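Local coordinates for protein Csc2 (Thermofilum pendens, PDB 4TXD) that carries a bound zinc ion and probably binds CRISPR RNA as the Cas7-family backbone subunit of a type I-D interference complex, at residues Lys96-Leu108 against Tyr260-Ile274. Numbering follows the deposited sequence.
Sequences KLMAVTRRQMLQL and YSLATLRELGGRSGI
Val100 sits where three side chains of 260-274 converge on helix 94-115: its CG1 meets Ile274 CG2 at 3.8 Å, its CB lies 3.9 Å from Leu268 CD2, and its CG2 faces both methyls of Leu265, crossing that leucine at about a right angle. The packing stays close at the next residue, Thr101, whose OG1 touches Leu262 CD1 while donating to Leu97 O (2.8 Å). Where helix 252-263 ends, Ser261 OG packs 3.3 Å from Met105 CB but bonds back to Ala257 O, and Leu108 CD1 lies obliquely against Tyr260 CD2 at 3.7 Å. Thr264 OG1 likewise donates to Tyr260 O, within its own segment, and Gln104 NE2, swung there by a bend at chi2 (61°), adds a weak bond to that hydroxyl at 3.0 Å. The looser side begins here: Gln104 OE1 meets the loop through one water, which also joins Arg266 N and Glu267 O, and the Arg266 and Glu267 side chains are exposed. At the far end the extended Lys96 chain runs along Ser272 O and places NZ above the carbonyl plane of Gly273 O, 2.9 Å away; Asn76 OD1 and Arg68 O also accept from this amine. The end of helix 252-263 and the strand and turn after it thus line a helix that packs on the sheet, consistent with the RRM-like fold of Cas7 proteins. Apolar packing holds the middle and the Leu108 end, Lys96 the other, its buried ammonium met by three neutral oxygens that probably compensate partly for lost water.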
loop_
_atom_site.group_PDB
_atom_site.type_symbol
_atom_site.label_atom_id
_atom_site.label_comp_id
_atom_site.label_asym_id
_atom_site.label_seq_id
_atom_site.Cartn_x
_atom_site.Cartn_y
_atom_site.Cartn_z
ATOM N N LYS A 96 -6.216 -6.402 3.626
ATOM C CA LYS A 96 -7.048 -5.201 3.769
ATOM C C LYS A 96 -6.214 -3.933 3.569
ATOM O O LYS A 96 -6.669 -2.987 2.924
ATOM C CB LYS A 96 -7.750 -5.150 5.132
ATOM C CG LYS A 96 -8.622 -6.356 5.402
ATOM C CD LYS A 96 -9.493 -6.162 6.645
ATOM C CE LYS A 96 -10.316 -7.428 6.905
ATOM N NZ LYS A 96 -11.205 -7.260 8.073
ATOM N N LEU A 97 -5.010 -3.913 4.141
ATOM C CA LEU A 97 -4.095 -2.791 3.961
ATOM C C LEU A 97 -3.755 -2.605 2.474
ATOM O O LEU A 97 -3.777 -1.476 1.952
ATOM C CB LEU A 97 -2.818 -2.998 4.783
ATOM C CG LEU A 97 -3.025 -2.882 6.297
ATOM C CD1 LEU A 97 -1.787 -3.329 7.023
ATOM C CD2 LEU A 97 -3.371 -1.434 6.692
ATOM N N MET A 98 -3.463 -3.710 1.793
ATOM C CA MET A 98 -3.251 -3.677 0.347
ATOM C C MET A 98 -4.427 -3.065 -0.385
ATOM O O MET A 98 -4.251 -2.173 -1.215
ATOM C CB MET A 98 -3.022 -5.091 -0.217
ATOM C CG MET A 98 -1.683 -5.680 0.094
ATOM S SD MET A 98 -0.430 -5.122 -1.065
ATOM C CE MET A 98 -0.897 -5.974 -2.545
ATOM N N ALA A 99 -5.616 -3.584 -0.111
ATOM C CA ALA A 99 -6.807 -3.169 -0.826
ATOM C C ALA A 99 -7.030 -1.671 -0.661
ATOM O O ALA A 99 -7.256 -0.974 -1.654
ATOM C CB ALA A 99 -8.016 -3.939 -0.351
ATOM N N VAL A 100 -6.957 -1.163 0.571
ATOM C CA VAL A 100 -7.318 0.243 0.770
ATOM C C VAL A 100 -6.211 1.150 0.243
ATOM O O VAL A 100 -6.497 2.249 -0.266
ATOM C CB VAL A 100 -7.625 0.602 2.260
ATOM C CG1 VAL A 100 -8.826 -0.190 2.776
ATOM C CG2 VAL A 100 -6.398 0.426 3.162
ATOM N N THR A 101 -4.958 0.707 0.340
ATOM C CA THR A 101 -3.849 1.560 -0.071
ATOM C C THR A 101 -3.822 1.638 -1.598
ATOM O O THR A 101 -3.587 2.710 -2.182
ATOM C CB THR A 101 -2.495 1.061 0.454
ATOM O OG1 THR A 101 -2.520 0.999 1.887
ATOM C CG2 THR A 101 -1.356 1.993 0.016
ATOM N N ARG A 102 -4.084 0.533 -2.248
ATOM C CA ARG A 102 -4.098 0.535 -3.688
ATOM C C ARG A 102 -5.306 1.263 -4.237
ATOM O O ARG A 102 -5.226 1.939 -5.197
ATOM C CB ARG A 102 -3.923 -0.869 -4.247
ATOM C CG ARG A 102 -5.132 -1.537 -4.763
ATOM C CD ARG A 102 -4.837 -2.239 -6.071
ATOM N NE ARG A 102 -4.306 -3.548 -5.828
ATOM C CZ ARG A 102 -3.492 -4.226 -6.621
ATOM N NH1 ARG A 102 -3.129 -5.402 -6.234
ATOM N NH2 ARG A 102 -3.018 -3.745 -7.747
ATOM N N ARG A 103 -6.411 1.144 -3.549
ATOM C CA ARG A 103 -7.603 1.894 -3.924
ATOM C C ARG A 103 -7.372 3.409 -3.789
ATOM O O ARG A 103 -7.859 4.202 -4.609
ATOM C CB ARG A 103 -8.800 1.442 -3.074
ATOM C CG ARG A 103 -10.151 1.768 -3.678
ATOM C CD ARG A 103 -10.656 3.102 -3.194
ATOM N NE ARG A 103 -11.808 3.580 -3.956
ATOM C CZ ARG A 103 -11.719 4.291 -5.075
ATOM N NH1 ARG A 103 -10.528 4.599 -5.574
ATOM N NH2 ARG A 103 -12.820 4.692 -5.696
ATOM N N GLN A 104 -6.622 3.807 -2.767
ATOM C CA GLN A 104 -6.271 5.212 -2.592
ATOM C C GLN A 104 -5.329 5.706 -3.706
ATOM O O GLN A 104 -5.534 6.784 -4.275
ATOM C CB GLN A 104 -5.637 5.443 -1.213
ATOM C CG GLN A 104 -5.138 6.883 -0.956
ATOM C CD GLN A 104 -6.240 7.951 -1.013
ATOM O OE1 GLN A 104 -7.435 7.648 -1.067
ATOM N NE2 GLN A 104 -5.825 9.214 -1.007
ATOM N N MET A 105 -4.303 4.926 -4.029
ATOM C CA MET A 105 -3.406 5.324 -5.115
ATOM C C MET A 105 -4.178 5.478 -6.414
ATOM O O MET A 105 -3.935 6.411 -7.190
ATOM C CB MET A 105 -2.264 4.317 -5.309
ATOM C CG MET A 105 -1.341 4.722 -6.480
ATOM S SD MET A 105 0.103 3.678 -6.740
ATOM C CE MET A 105 1.093 4.109 -5.314
ATOM N N LEU A 106 -5.128 4.600 -6.624
ATOM C CA LEU A 106 -5.962 4.649 -7.782
ATOM C C LEU A 106 -6.798 5.933 -7.822
ATOM O O LEU A 106 -6.987 6.529 -8.863
ATOM C CB LEU A 106 -6.833 3.422 -7.848
ATOM C CG LEU A 106 -7.831 3.404 -8.972
ATOM C CD1 LEU A 106 -7.208 3.814 -10.288
ATOM C CD2 LEU A 106 -8.576 2.107 -9.100
ATOM N N GLN A 107 -7.281 6.349 -6.664
ATOM C CA GLN A 107 -8.110 7.557 -6.610
ATOM C C GLN A 107 -7.228 8.774 -6.869
ATOM O O GLN A 107 -7.639 9.711 -7.557
ATOM C CB GLN A 107 -8.846 7.660 -5.264
ATOM C CG GLN A 107 -9.924 8.759 -5.202
ATOM C CD GLN A 107 -10.980 8.631 -6.293
ATOM O OE1 GLN A 107 -11.360 7.525 -6.697
ATOM N NE2 GLN A 107 -11.452 9.773 -6.784
ATOM N N LEU A 108 -6.006 8.750 -6.345
ATOM C CA LEU A 108 -5.060 9.826 -6.576
ATOM C C LEU A 108 -4.709 9.892 -8.064
ATOM O O LEU A 108 -4.592 10.984 -8.620
ATOM C CB LEU A 108 -3.803 9.645 -5.722
ATOM C CG LEU A 108 -4.034 9.779 -4.204
ATOM C CD1 LEU A 108 -2.776 9.445 -3.450
ATOM C CD2 LEU A 108 -4.488 11.196 -3.850
ATOM N N TYR A 260 2.891 8.478 0.102
ATOM C CA TYR A 260 1.830 9.477 0.006
ATOM C C TYR A 260 0.435 8.861 -0.067
ATOM O O TYR A 260 -0.527 9.415 0.466
ATOM C CB TYR A 260 2.086 10.363 -1.220
ATOM C CG TYR A 260 1.124 11.505 -1.434
ATOM C CD1 TYR A 260 1.236 12.688 -0.701
ATOM C CD2 TYR A 260 0.127 11.424 -2.402
ATOM C CE1 TYR A 260 0.367 13.743 -0.918
ATOM C CE2 TYR A 260 -0.739 12.479 -2.630
ATOM C CZ TYR A 260 -0.613 13.635 -1.885
ATOM O OH TYR A 260 -1.478 14.675 -2.114
ATOM N N SER A 261 0.312 7.715 -0.731
ATOM C CA SER A 261 -0.981 7.045 -0.788
ATOM C C SER A 261 -1.396 6.601 0.615
ATOM O O SER A 261 -2.562 6.704 0.992
ATOM C CB SER A 261 -0.931 5.839 -1.735
ATOM O OG SER A 261 -0.767 6.257 -3.092
ATOM N N LEU A 262 -0.429 6.095 1.369
ATOM C CA LEU A 262 -0.645 5.691 2.758
ATOM C C LEU A 262 -1.077 6.886 3.611
ATOM O O LEU A 262 -2.070 6.834 4.329
ATOM C CB LEU A 262 0.640 5.095 3.316
ATOM C CG LEU A 262 0.678 3.833 4.166
ATOM C CD1 LEU A 262 -0.430 2.872 3.820
ATOM C CD2 LEU A 262 2.035 3.182 3.959
ATOM N N ALA A 263 -0.310 7.965 3.507
ATOM C CA ALA A 263 -0.509 9.167 4.311
ATOM C C ALA A 263 -1.836 9.852 4.027
ATOM O O ALA A 263 -2.343 10.605 4.863
ATOM C CB ALA A 263 0.648 10.143 4.073
ATOM N N THR A 264 -2.412 9.591 2.856
ATOM C CA THR A 264 -3.657 10.253 2.487
ATOM C C THR A 264 -4.890 9.387 2.638
ATOM O O THR A 264 -5.992 9.811 2.287
ATOM C CB THR A 264 -3.613 10.782 1.031
ATOM O OG1 THR A 264 -3.147 9.753 0.149
ATOM C CG2 THR A 264 -2.681 11.993 0.940
ATOM N N LEU A 265 -4.712 8.179 3.160
ATOM C CA LEU A 265 -5.845 7.349 3.548
ATOM C C LEU A 265 -6.736 8.071 4.559
ATOM O O LEU A 265 -6.259 8.552 5.587
ATOM C CB LEU A 265 -5.367 6.025 4.157
ATOM C CG LEU A 265 -4.826 4.948 3.226
ATOM C CD1 LEU A 265 -4.223 3.819 4.038
ATOM C CD2 LEU A 265 -5.971 4.449 2.349
ATOM N N ARG A 266 -8.024 8.119 4.270
ATOM C CA ARG A 266 -8.979 8.692 5.201
ATOM C C ARG A 266 -10.263 7.867 5.226
ATOM O O ARG A 266 -10.517 7.141 6.199
ATOM C CB ARG A 266 -9.267 10.159 4.845
ATOM C CG ARG A 266 -10.212 10.821 5.818
ATOM C CD ARG A 266 -10.099 12.339 5.817
ATOM N NE ARG A 266 -10.504 12.892 7.109
ATOM C CZ ARG A 266 -11.762 13.148 7.455
ATOM N NH1 ARG A 266 -12.751 12.905 6.603
ATOM N NH2 ARG A 266 -12.033 13.646 8.656
ATOM N N GLU A 267 -11.067 7.947 4.168
ATOM C CA GLU A 267 -12.312 7.179 4.130
ATOM C C GLU A 267 -12.057 5.779 3.594
ATOM O O GLU A 267 -11.695 5.614 2.435
ATOM C CB GLU A 267 -13.370 7.878 3.274
ATOM C CG GLU A 267 -13.656 9.322 3.674
ATOM C CD GLU A 267 -14.298 9.453 5.044
ATOM O OE1 GLU A 267 -14.783 8.431 5.584
ATOM O OE2 GLU A 267 -14.320 10.589 5.581
ATOM N N LEU A 268 -12.237 4.775 4.447
ATOM C CA LEU A 268 -11.975 3.385 4.076
ATOM C C LEU A 268 -13.284 2.687 3.789
ATOM O O LEU A 268 -14.258 2.842 4.532
ATOM C CB LEU A 268 -11.222 2.641 5.185
ATOM C CG LEU A 268 -9.904 3.236 5.685
ATOM C CD1 LEU A 268 -9.251 2.291 6.687
ATOM C CD2 LEU A 268 -8.946 3.545 4.519
ATOM N N GLY A 269 -13.307 1.910 2.713
ATOM C CA GLY A 269 -14.495 1.158 2.354
ATOM C C GLY A 269 -14.216 0.220 1.199
ATOM O O GLY A 269 -13.189 -0.458 1.167
ATOM N N GLY A 270 -15.124 0.197 0.233
ATOM C CA GLY A 270 -15.016 -0.734 -0.869
ATOM C C GLY A 270 -15.396 -2.111 -0.377
ATOM O O GLY A 270 -16.315 -2.257 0.423
ATOM N N ARG A 271 -14.680 -3.125 -0.835
ATOM C CA ARG A 271 -15.019 -4.488 -0.459
ATOM C C ARG A 271 -13.974 -5.100 0.461
ATOM O O ARG A 271 -13.899 -6.318 0.580
ATOM C CB ARG A 271 -15.185 -5.357 -1.708
ATOM C CG ARG A 271 -16.377 -4.978 -2.572
ATOM C CD ARG A 271 -16.571 -5.870 -3.787
ATOM N NE ARG A 271 -17.684 -5.425 -4.622
ATOM C CZ ARG A 271 -17.993 -5.956 -5.795
ATOM N NH1 ARG A 271 -17.276 -6.961 -6.282
ATOM N NH2 ARG A 271 -19.024 -5.487 -6.487
ATOM N N SER A 272 -13.182 -4.264 1.127
ATOM C CA SER A 272 -11.956 -4.757 1.756
ATOM C C SER A 272 -12.104 -5.227 3.196
ATOM O O SER A 272 -11.119 -5.632 3.797
ATOM C CB SER A 272 -10.873 -3.680 1.714
ATOM O OG SER A 272 -11.041 -2.830 0.593
ATOM N N GLY A 273 -13.290 -5.159 3.742
ATOM C CA GLY A 273 -13.516 -5.615 5.086
ATOM C C GLY A 273 -13.095 -4.668 6.204
ATOM O O GLY A 273 -12.981 -5.038 7.333
ATOM N N ILE A 274 -12.874 -3.429 5.838
ATOM C CA ILE A 274 -12.661 -2.395 6.792
ATOM C C ILE A 274 -13.388 -1.145 6.328
ATOM O O ILE A 274 -13.226 -0.689 5.270
ATOM C CB ILE A 274 -11.176 -2.131 7.040
ATOM C CG1 ILE A 274 -11.003 -1.015 8.048
ATOM C CG2 ILE A 274 -10.445 -1.796 5.766
ATOM C CD1 ILE A 274 -9.592 -0.831 8.479
HETATM O O HOH W 1 -8.890 6.677 1.695
#